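PDB 3R6O: 2-hydroxyhepta-2,4-diene-1, 7-dioateisomerase from Mycobacterium abscessus, which probably isomerises 2-hydroxyhepta-2,4-diene-1,7-dioate, as a magnesium-binding enzyme of the fumarylacetoacetate hydrolase (FAH) family. Local coordinates for residues A262-T267 against D278-G283; N188-R193 against R296-G301; Y184-D189 against I304-A309. All blocks are in the same frame, centred on the assembly; numbering follows the deposited sequence.

Interaction 1: A262-T267 against D278-G283; sequences AEVVET and DIILTG
Val264, on helix 261-269, meets Ile280 and Thr282 through a single methyl, CG1. The CA atoms of Val264 and Thr282, 7.1 Å apart, mark the nearest approach of the two backbones. Val264 CG1 lies 3.8 Å from CG2 of Ile280 and 3.9 Å from CG2 of Thr282, touching two methyls that come from alternate residues of strand 279-281 and its continuation. Leu281, between them, directs its CB away from the helix.

Both aliphatic partners place the touching methyl opposite the backbone N: CG1 of Val264 does so with chi1 169°, and CG2 of Ile280 likewise. Their side chains slide past each other in opposite directions, whereas Val264 and Thr282 cross at about a right angle. Thr282 adopts chi1 61°, with OG1 between its own N and carbonyl carbon. That rotation presents CG2 to the valine while OG1 hydrogen-bonds to the backbone O of Ile161, so the two branches serve different neighbours. Val264 also packs on Leu109 of strand 106-110. Next to Thr282, Gly283 N hydrogen-bonds to OE1 of the magnesium ligand Glu160.

The helix adds its own polar detail. Glu263 O accepts from both Thr267 N and Thr267 OG1, the latter at 2.9 Å from Glu263 O, and the two donors arrive from opposite faces of the carbonyl plane. The carboxylates of Glu263 and Glu266 both form salt bridges with Arg174.

No hydrogen bond crosses between the two segments, and all three touching residues are buried. This is consistent with van der Waals contact between methyls and burial of apolar surface; the one side-chain polar atom among the three, Thr282 OG1, is satisfied by Ile161 O.

Interaction 2: N188-R193 against R296-G301; sequences NDITAR and RYLRPG
Ile190 and Leu298 come nearest, with CA atoms 9.8 Å apart, too distant for backbone pairing, where the end of strand 181-192 passes the loop leading into strand 303-308. This part of the FAH fold brings the metal-bearing strand end and the loop together through side chains alone, without a hydrogen bond across the two segments. The buried half is aliphatic: CD1 of Ile190 reaches CD1 of Leu298 at 4.2 Å. The isoleucine CB does not aim at the loop; chi1 -57° and chi2 -69° fold its end toward the leucine.

In the partly exposed half, Arg193 follows the N-cap residue Ala192 and leans its aliphatic stem on Tyr297. Arg193 CB approaches Tyr297 OH to 4.3 Å, and CG meets the ring obliquely. The guanidinium continues past the tyrosine to two carboxylates: NE forms a salt bridge with Asp156, and NH2 one with Glu158, which is a magnesium-binding residue but does not bind the ion in this chain. Asp189, a ligand of the bound magnesium ion, precedes Ile190. Its backbone O accepts a 3.1 Å hydrogen bond from Thr191 OG1, and this hydroxyl stands above the Asp189 carbonyl plane, 54° out of it.

Interaction 3: Y184-D189 against I304-A309; sequences YMLAND and IEAHSA
This is a face-to-face contact between two beta sheets, made where Leu186 of strand 181-192 packs on Ala306 and Ser308 of strand 303-308. The large mixed sheet that contains the first strand lies against the smaller mixed sheet that contains the second. The two short strands have their axes 8.3 Å apart at closest approach, run roughly antiparallel with 156° between their N-to-C directions, and share no hydrogen bonds, as expected for strands of separate sheets rather than neighbours in one.

Leu186 carries the contact. Its CG lies opposite the backbone N (chi1 -159°), and chi2 of 50° then sets CD2 over the face of the peptide that joins Ala306 to His307. CD2 of Leu186 is 3.9 Å from both C of Ala306 and N of His307, and 4.1 Å from CB of Ala306. The other methyl, CD1 of Leu186, lies 4.2 Å from CB of Ser308. A branched tip thus spans the two small residues whose CB atoms point at it, while exposed His307 directs its CB away. Ala306 on Ile159 is a further contact between the sheets, whereas Leu186 on Ile161 and Ser308 on Phe240 pack within their own.

The contact is largely apolar and buried, Ser308 contributing through its CB: small Ala306 and Ser308 let a leucine methyl reach the backbone itself, and between these two segments carbon surfaces meet without a hydrogen bond.

Interactions 2 and 3 start from one strand, sharing Asn188 and Asp189, and are joined across by Leu298 CD1, 3.9 Å from Ile304 CD1. Interaction 1 abuts that strand through residues facing away from its helix: Ile279 CD1 lies 3.5 Å from Met185 CE, and Leu281 CD2 is 3.7 Å from Asp189 CB. Ala187 points away from 304-309, yet its CB is 3.9 Å from Leu281 CG; helix 261-269 and the smaller sheet therefore lie on the same face of a curled large sheet, and Leu281 and Ala187 meet on its inner side. The magnesium ion, bound by Glu160 and Asp189, is about 7 Å from the side chain of Arg193, about 9 Å from that of Thr282 and about 13 Å from that of Leu186.

Interaction 1: A262-T267 against D278-G283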
loop_
_atom_site.group_PDB
_atom_site.type_symbol
_atom_site.label_atom_id
_atom_site.label_comp_id
_atom_site.label_asym_id
_atom_site.label_seq_id
_atom_site.Cartn_x
_atom_site.Cartn_y
_atom_site.Cartn_z
ATOM N N ALA A 262 18.783 -3.267 10.277
ATOM C CA ALA A 262 19.262 -1.974 9.820
ATOM C C ALA A 262 19.378 -1.935 8.296
ATOM O O ALA A 262 18.946 -0.989 7.656
ATOM C CB ALA A 262 20.614 -1.602 10.545
ATOM N N GLU A 263 19.904 -3.000 7.715
ATOM C CA GLU A 263 20.068 -3.099 6.272
ATOM C C GLU A 263 18.745 -3.225 5.528
ATOM O O GLU A 263 18.633 -2.762 4.389
ATOM C CB GLU A 263 20.940 -4.302 5.931
ATOM C CG GLU A 263 22.350 -4.216 6.362
ATOM C CD GLU A 263 23.075 -5.552 6.168
ATOM O OE1 GLU A 263 22.825 -6.534 6.942
ATOM O OE2 GLU A 263 23.898 -5.605 5.223
ATOM N N VAL A 264 17.775 -3.883 6.155
ATOM C CA VAL A 264 16.370 -3.909 5.678
ATOM C C VAL A 264 15.817 -2.485 5.530
ATOM O O VAL A 264 15.371 -2.098 4.450
ATOM C CB VAL A 264 15.488 -4.783 6.582
ATOM C CG1 VAL A 264 13.977 -4.603 6.278
ATOM C CG2 VAL A 264 15.844 -6.283 6.378
ATOM N N VAL A 265 15.948 -1.682 6.587
ATOM C CA VAL A 265 15.447 -0.313 6.557
ATOM C C VAL A 265 16.162 0.527 5.487
ATOM O O VAL A 265 15.516 1.289 4.739
ATOM C CB VAL A 265 15.557 0.349 7.930
ATOM C CG1 VAL A 265 15.247 1.846 7.834
ATOM C CG2 VAL A 265 14.624 -0.354 8.932
ATOM N N GLU A 266 17.489 0.384 5.435
ATOM C CA GLU A 266 18.306 0.984 4.397
ATOM C C GLU A 266 17.882 0.585 2.988
ATOM O O GLU A 266 17.689 1.461 2.134
ATOM C CB GLU A 266 19.779 0.618 4.608
ATOM C CG GLU A 266 20.739 1.201 3.594
ATOM C CD GLU A 266 22.167 0.743 3.818
ATOM O OE1 GLU A 266 22.387 -0.453 4.047
ATOM O OE2 GLU A 266 23.056 1.596 3.834
ATOM N N THR A 267 17.780 -0.719 2.715
ATOM C CA THR A 267 17.465 -1.186 1.362
ATOM C C THR A 267 16.036 -0.842 0.961
ATOM O O THR A 267 15.804 -0.402 -0.176
ATOM C CB THR A 267 17.674 -2.732 1.164
ATOM O OG1 THR A 267 19.010 -3.074 1.480
ATOM C CG2 THR A 267 17.452 -3.125 -0.276
ATOM N N ASP A 278 4.155 2.876 9.109
ATOM C CA ASP A 278 4.448 1.871 8.090
ATOM C C ASP A 278 5.035 0.635 8.771
ATOM O O ASP A 278 5.682 0.727 9.830
ATOM C CB ASP A 278 5.429 2.371 7.039
ATOM C CG ASP A 278 4.834 3.382 6.077
ATOM O OD1 ASP A 278 3.611 3.624 6.047
ATOM O OD2 ASP A 278 5.627 3.933 5.312
ATOM N N ILE A 279 4.760 -0.521 8.182
ATOM C CA ILE A 279 5.217 -1.818 8.697
ATOM C C ILE A 279 6.076 -2.493 7.646
ATOM O O ILE A 279 5.698 -2.518 6.462
ATOM C CB ILE A 279 4.017 -2.749 8.954
ATOM C CG1 ILE A 279 3.161 -2.188 10.109
ATOM C CG2 ILE A 279 4.431 -4.207 9.292
ATOM C CD1 ILE A 279 1.911 -3.012 10.291
ATOM N N ILE A 280 7.219 -3.035 8.073
ATOM C CA ILE A 280 8.039 -3.907 7.208
ATOM C C ILE A 280 8.150 -5.315 7.817
ATOM O O ILE A 280 8.664 -5.460 8.927
ATOM C CB ILE A 280 9.468 -3.315 6.955
ATOM C CG1 ILE A 280 9.406 -1.877 6.394
ATOM C CG2 ILE A 280 10.212 -4.170 5.931
ATOM C CD1 ILE A 280 10.810 -1.133 6.474
ATOM N N LEU A 281 7.665 -6.335 7.100
ATOM C CA LEU A 281 7.894 -7.729 7.447
ATOM C C LEU A 281 9.265 -8.128 6.885
ATOM O O LEU A 281 9.526 -7.967 5.676
ATOM C CB LEU A 281 6.806 -8.651 6.879
ATOM C CG LEU A 281 5.493 -8.776 7.660
ATOM C CD1 LEU A 281 4.878 -7.466 7.719
ATOM C CD2 LEU A 281 4.563 -9.851 6.941
ATOM N N THR A 282 10.125 -8.643 7.750
ATOM C CA THR A 282 11.539 -8.749 7.408
ATOM C C THR A 282 11.960 -10.098 6.847
ATOM O O THR A 282 13.140 -10.335 6.700
ATOM C CB THR A 282 12.443 -8.364 8.575
ATOM O OG1 THR A 282 12.222 -9.239 9.695
ATOM C CG2 THR A 282 12.189 -6.885 8.957
ATOM N N GLY A 283 11.003 -10.973 6.519
ATOM C CA GLY A 283 11.341 -12.266 5.938
ATOM C C GLY A 283 10.966 -13.451 6.816
ATOM O O GLY A 283 10.805 -13.307 7.997
#

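Interaction 2: N188-R193 against R296-G301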
loop_
_atom_site.group_PDB
_atom_site.type_symbol
_atom_site.label_atom_id
_atom_site.label_comp_id
_atom_site.label_asym_id
_atom_site.label_seq_id
_atom_site.Cartn_x
_atom_site.Cartn_y
_atom_site.Cartn_z
ATOM N N ASN A 188 2.667 -12.514 10.266
ATOM C CA ASN A 188 2.674 -13.624 9.238
ATOM C C ASN A 188 2.425 -13.097 7.823
ATOM O O ASN A 188 1.466 -12.365 7.598
ATOM C CB ASN A 188 1.636 -14.670 9.600
ATOM C CG ASN A 188 1.990 -16.063 9.031
ATOM O OD1 ASN A 188 1.982 -16.261 7.831
ATOM N ND2 ASN A 188 2.376 -16.986 9.905
ATOM N N ASP A 189 3.291 -13.417 6.853
ATOM C CA ASP A 189 3.000 -13.062 5.472
ATOM C C ASP A 189 2.244 -14.238 4.826
ATOM O O ASP A 189 2.838 -15.047 4.131
ATOM C CB ASP A 189 4.301 -12.749 4.708
ATOM C CG ASP A 189 4.051 -12.294 3.306
ATOM O OD1 ASP A 189 2.865 -12.141 2.932
ATOM O OD2 ASP A 189 5.006 -12.100 2.536
ATOM N N ILE A 190 0.948 -14.348 5.119
ATOM C CA ILE A 190 0.083 -15.376 4.534
ATOM C C ILE A 190 -0.015 -15.125 3.039
ATOM O O ILE A 190 -0.297 -13.992 2.611
ATOM C CB ILE A 190 -1.377 -15.326 5.075
ATOM C CG1 ILE A 190 -1.448 -15.463 6.615
ATOM C CG2 ILE A 190 -2.312 -16.389 4.315
ATOM C CD1 ILE A 190 -1.077 -16.814 7.213
ATOM N N THR A 191 0.103 -16.199 2.275
ATOM C CA THR A 191 0.234 -16.138 0.820
ATOM C C THR A 191 -0.521 -17.319 0.185
ATOM O O THR A 191 -0.382 -18.454 0.622
ATOM C CB THR A 191 1.712 -16.203 0.405
ATOM O OG1 THR A 191 2.416 -15.120 1.014
ATOM C CG2 THR A 191 1.854 -16.080 -1.135
ATOM N N ALA A 192 -1.351 -17.022 -0.803
ATOM C CA ALA A 192 -2.099 -18.001 -1.552
ATOM C C ALA A 192 -1.236 -18.258 -2.778
ATOM O O ALA A 192 -1.235 -17.460 -3.709
ATOM C CB ALA A 192 -3.466 -17.437 -1.951
ATOM N N ARG A 193 -0.478 -19.353 -2.761
ATOM C CA ARG A 193 0.621 -19.514 -3.717
ATOM C C ARG A 193 0.124 -19.803 -5.126
ATOM O O ARG A 193 0.812 -19.472 -6.112
ATOM C CB ARG A 193 1.585 -20.613 -3.254
ATOM C CG ARG A 193 2.252 -20.236 -1.988
ATOM C CD ARG A 193 3.718 -20.556 -1.941
ATOM N NE ARG A 193 4.213 -20.386 -0.581
ATOM C CZ ARG A 193 4.707 -19.264 -0.055
ATOM N NH1 ARG A 193 4.814 -18.150 -0.777
ATOM N NH2 ARG A 193 5.140 -19.268 1.206
ATOM N N ARG A 296 2.320 -28.861 2.673
ATOM C CA ARG A 296 1.763 -28.800 4.028
ATOM C C ARG A 296 1.042 -27.459 4.214
ATOM O O ARG A 296 1.205 -26.798 5.246
ATOM C CB ARG A 296 2.860 -28.949 5.084
ATOM C CG ARG A 296 3.789 -30.159 4.898
ATOM C CD ARG A 296 4.463 -30.488 6.218
ATOM N NE ARG A 296 3.434 -30.976 7.138
ATOM C CZ ARG A 296 3.641 -31.264 8.420
ATOM N NH1 ARG A 296 4.872 -31.123 8.977
ATOM N NH2 ARG A 296 2.622 -31.691 9.150
ATOM N N TYR A 297 0.259 -27.092 3.196
ATOM C CA TYR A 297 -0.531 -25.870 3.169
ATOM C C TYR A 297 -1.614 -25.904 4.269
ATOM O O TYR A 297 -1.911 -26.947 4.840
ATOM C CB TYR A 297 -1.153 -25.604 1.783
ATOM C CG TYR A 297 -0.159 -25.392 0.638
ATOM C CD1 TYR A 297 0.759 -24.370 0.680
ATOM C CD2 TYR A 297 -0.213 -26.169 -0.526
ATOM C CE1 TYR A 297 1.648 -24.154 -0.345
ATOM C CE2 TYR A 297 0.685 -25.958 -1.588
ATOM C CZ TYR A 297 1.605 -24.941 -1.490
ATOM O OH TYR A 297 2.521 -24.717 -2.503
ATOM N N LEU A 298 -2.099 -24.719 4.641
ATOM C CA LEU A 298 -3.100 -24.570 5.683
ATOM C C LEU A 298 -4.378 -25.302 5.261
ATOM O O LEU A 298 -4.799 -25.211 4.114
ATOM C CB LEU A 298 -3.364 -23.102 5.958
ATOM C CG LEU A 298 -2.123 -22.317 6.412
ATOM C CD1 LEU A 298 -2.412 -20.765 6.560
ATOM C CD2 LEU A 298 -1.605 -22.926 7.707
ATOM N N ARG A 299 -4.935 -26.058 6.200
ATOM C CA ARG A 299 -6.131 -26.870 6.003
ATOM C C ARG A 299 -7.237 -26.286 6.881
ATOM O O ARG A 299 -6.954 -25.710 7.913
ATOM C CB ARG A 299 -5.852 -28.298 6.431
ATOM C CG ARG A 299 -4.755 -29.017 5.591
ATOM C CD ARG A 299 -4.216 -30.249 6.339
ATOM N NE ARG A 299 -3.535 -29.875 7.588
ATOM C CZ ARG A 299 -2.804 -30.683 8.359
ATOM N NH1 ARG A 299 -2.577 -31.972 8.045
ATOM N NH2 ARG A 299 -2.251 -30.175 9.458
ATOM N N PRO A 300 -8.498 -26.400 6.453
ATOM C CA PRO A 300 -9.604 -26.038 7.361
ATOM C C PRO A 300 -9.523 -26.714 8.739
ATOM O O PRO A 300 -9.348 -27.939 8.857
ATOM C CB PRO A 300 -10.843 -26.469 6.586
ATOM C CG PRO A 300 -10.341 -27.520 5.641
ATOM C CD PRO A 300 -8.974 -27.088 5.244
ATOM N N GLY A 301 -9.615 -25.913 9.793
ATOM C CA GLY A 301 -9.482 -26.420 11.133
ATOM C C GLY A 301 -8.068 -26.471 11.716
ATOM O O GLY A 301 -7.915 -26.718 12.916
#

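Interaction 3: Y184-D189 against I304-A309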
loop_
_atom_site.group_PDB
_atom_site.type_symbol
_atom_site.label_atom_id
_atom_site.label_comp_id
_atom_site.label_asym_id
_atom_site.label_seq_id
_atom_site.Cartn_x
_atom_site.Cartn_y
_atom_site.Cartn_z
ATOM N N TYR A 184 8.819 -3.359 17.276
ATOM C CA TYR A 184 8.777 -4.645 16.596
ATOM C C TYR A 184 7.474 -5.380 16.900
ATOM O O TYR A 184 6.904 -5.244 17.991
ATOM C CB TYR A 184 9.908 -5.550 17.068
ATOM C CG TYR A 184 11.317 -5.019 17.121
ATOM C CD1 TYR A 184 12.230 -5.320 16.118
ATOM C CD2 TYR A 184 11.764 -4.319 18.218
ATOM C CE1 TYR A 184 13.541 -4.882 16.186
ATOM C CE2 TYR A 184 13.077 -3.884 18.314
ATOM C CZ TYR A 184 13.970 -4.170 17.294
ATOM O OH TYR A 184 15.273 -3.741 17.410
ATOM N N MET A 185 7.011 -6.195 15.956
ATOM C CA MET A 185 5.793 -7.014 16.149
ATOM C C MET A 185 6.001 -8.366 15.488
ATOM O O MET A 185 6.695 -8.459 14.454
ATOM C CB MET A 185 4.585 -6.444 15.410
ATOM C CG MET A 185 4.258 -5.052 15.662
ATOM S SD MET A 185 2.612 -4.819 15.033
ATOM C CE MET A 185 2.874 -4.603 13.279
ATOM N N LEU A 186 5.362 -9.387 16.046
ATOM C CA LEU A 186 5.290 -10.679 15.371
ATOM C C LEU A 186 4.312 -10.507 14.212
ATOM O O LEU A 186 3.371 -9.713 14.293
ATOM C CB LEU A 186 4.808 -11.752 16.361
ATOM C CG LEU A 186 5.084 -13.228 16.086
ATOM C CD1 LEU A 186 6.547 -13.439 15.767
ATOM C CD2 LEU A 186 4.621 -14.103 17.318
ATOM N N ALA A 187 4.552 -11.195 13.104
ATOM C CA ALA A 187 3.670 -11.095 11.967
ATOM C C ALA A 187 3.631 -12.406 11.175
ATOM O O ALA A 187 4.466 -13.287 11.390
ATOM C CB ALA A 187 4.054 -9.908 11.052
ATOM N N ASN A 188 2.667 -12.514 10.266
ATOM C CA ASN A 188 2.674 -13.624 9.238
ATOM C C ASN A 188 2.425 -13.097 7.823
ATOM O O ASN A 188 1.466 -12.365 7.598
ATOM C CB ASN A 188 1.636 -14.670 9.600
ATOM C CG ASN A 188 1.990 -16.063 9.031
ATOM O OD1 ASN A 188 1.982 -16.261 7.831
ATOM N ND2 ASN A 188 2.376 -16.986 9.905
ATOM N N ASP A 189 3.291 -13.417 6.853
ATOM C CA ASP A 189 3.000 -13.062 5.472
ATOM C C ASP A 189 2.244 -14.238 4.826
ATOM O O ASP A 189 2.838 -15.047 4.131
ATOM C CB ASP A 189 4.301 -12.749 4.708
ATOM C CG ASP A 189 4.051 -12.294 3.306
ATOM O OD1 ASP A 189 2.865 -12.141 2.932
ATOM O OD2 ASP A 189 5.006 -12.100 2.536
ATOM N N ILE A 304 -2.784 -22.128 13.750
ATOM C CA ILE A 304 -1.431 -21.630 13.729
ATOM C C ILE A 304 -1.088 -21.023 15.088
ATOM O O ILE A 304 -1.809 -20.141 15.588
ATOM C CB ILE A 304 -1.233 -20.527 12.661
ATOM C CG1 ILE A 304 -1.586 -21.048 11.267
ATOM C CG2 ILE A 304 0.219 -19.946 12.697
ATOM C CD1 ILE A 304 -1.984 -19.922 10.304
ATOM N N GLU A 305 0.027 -21.499 15.645
ATOM C CA GLU A 305 0.567 -20.998 16.897
ATOM C C GLU A 305 1.977 -20.473 16.634
ATOM O O GLU A 305 2.876 -21.240 16.259
ATOM C CB GLU A 305 0.586 -22.111 17.970
ATOM C CG GLU A 305 -0.772 -22.741 18.252
ATOM C CD GLU A 305 -0.880 -24.235 17.864
ATOM O OE1 GLU A 305 0.048 -24.810 17.272
ATOM O OE2 GLU A 305 -1.927 -24.833 18.132
ATOM N N ALA A 306 2.166 -19.174 16.822
ATOM C CA ALA A 306 3.417 -18.501 16.593
ATOM C C ALA A 306 3.836 -17.867 17.894
ATOM O O ALA A 306 2.990 -17.382 18.660
ATOM C CB ALA A 306 3.293 -17.449 15.456
ATOM N N HIS A 307 5.135 -17.906 18.163
ATOM C CA HIS A 307 5.662 -17.521 19.465
ATOM C C HIS A 307 7.030 -16.886 19.324
ATOM O O HIS A 307 7.891 -17.352 18.553
ATOM C CB HIS A 307 5.758 -18.765 20.401
ATOM C CG HIS A 307 6.771 -18.623 21.494
ATOM N ND1 HIS A 307 6.513 -17.944 22.668
ATOM C CD2 HIS A 307 8.055 -19.053 21.581
ATOM C CE1 HIS A 307 7.595 -17.956 23.426
ATOM N NE2 HIS A 307 8.546 -18.616 22.784
ATOM N N SER A 308 7.235 -15.817 20.079
ATOM C CA SER A 308 8.545 -15.261 20.287
ATOM C C SER A 308 8.590 -14.799 21.759
ATOM O O SER A 308 7.576 -14.355 22.330
ATOM C CB SER A 308 8.804 -14.181 19.235
ATOM O OG SER A 308 9.778 -13.233 19.615
ATOM N N ALA A 309 9.723 -14.975 22.416
ATOM C CA ALA A 309 9.780 -14.679 23.848
ATOM C C ALA A 309 9.436 -13.200 24.135
ATOM O O ALA A 309 8.767 -12.897 25.122
ATOM C CB ALA A 309 11.157 -15.047 24.429
#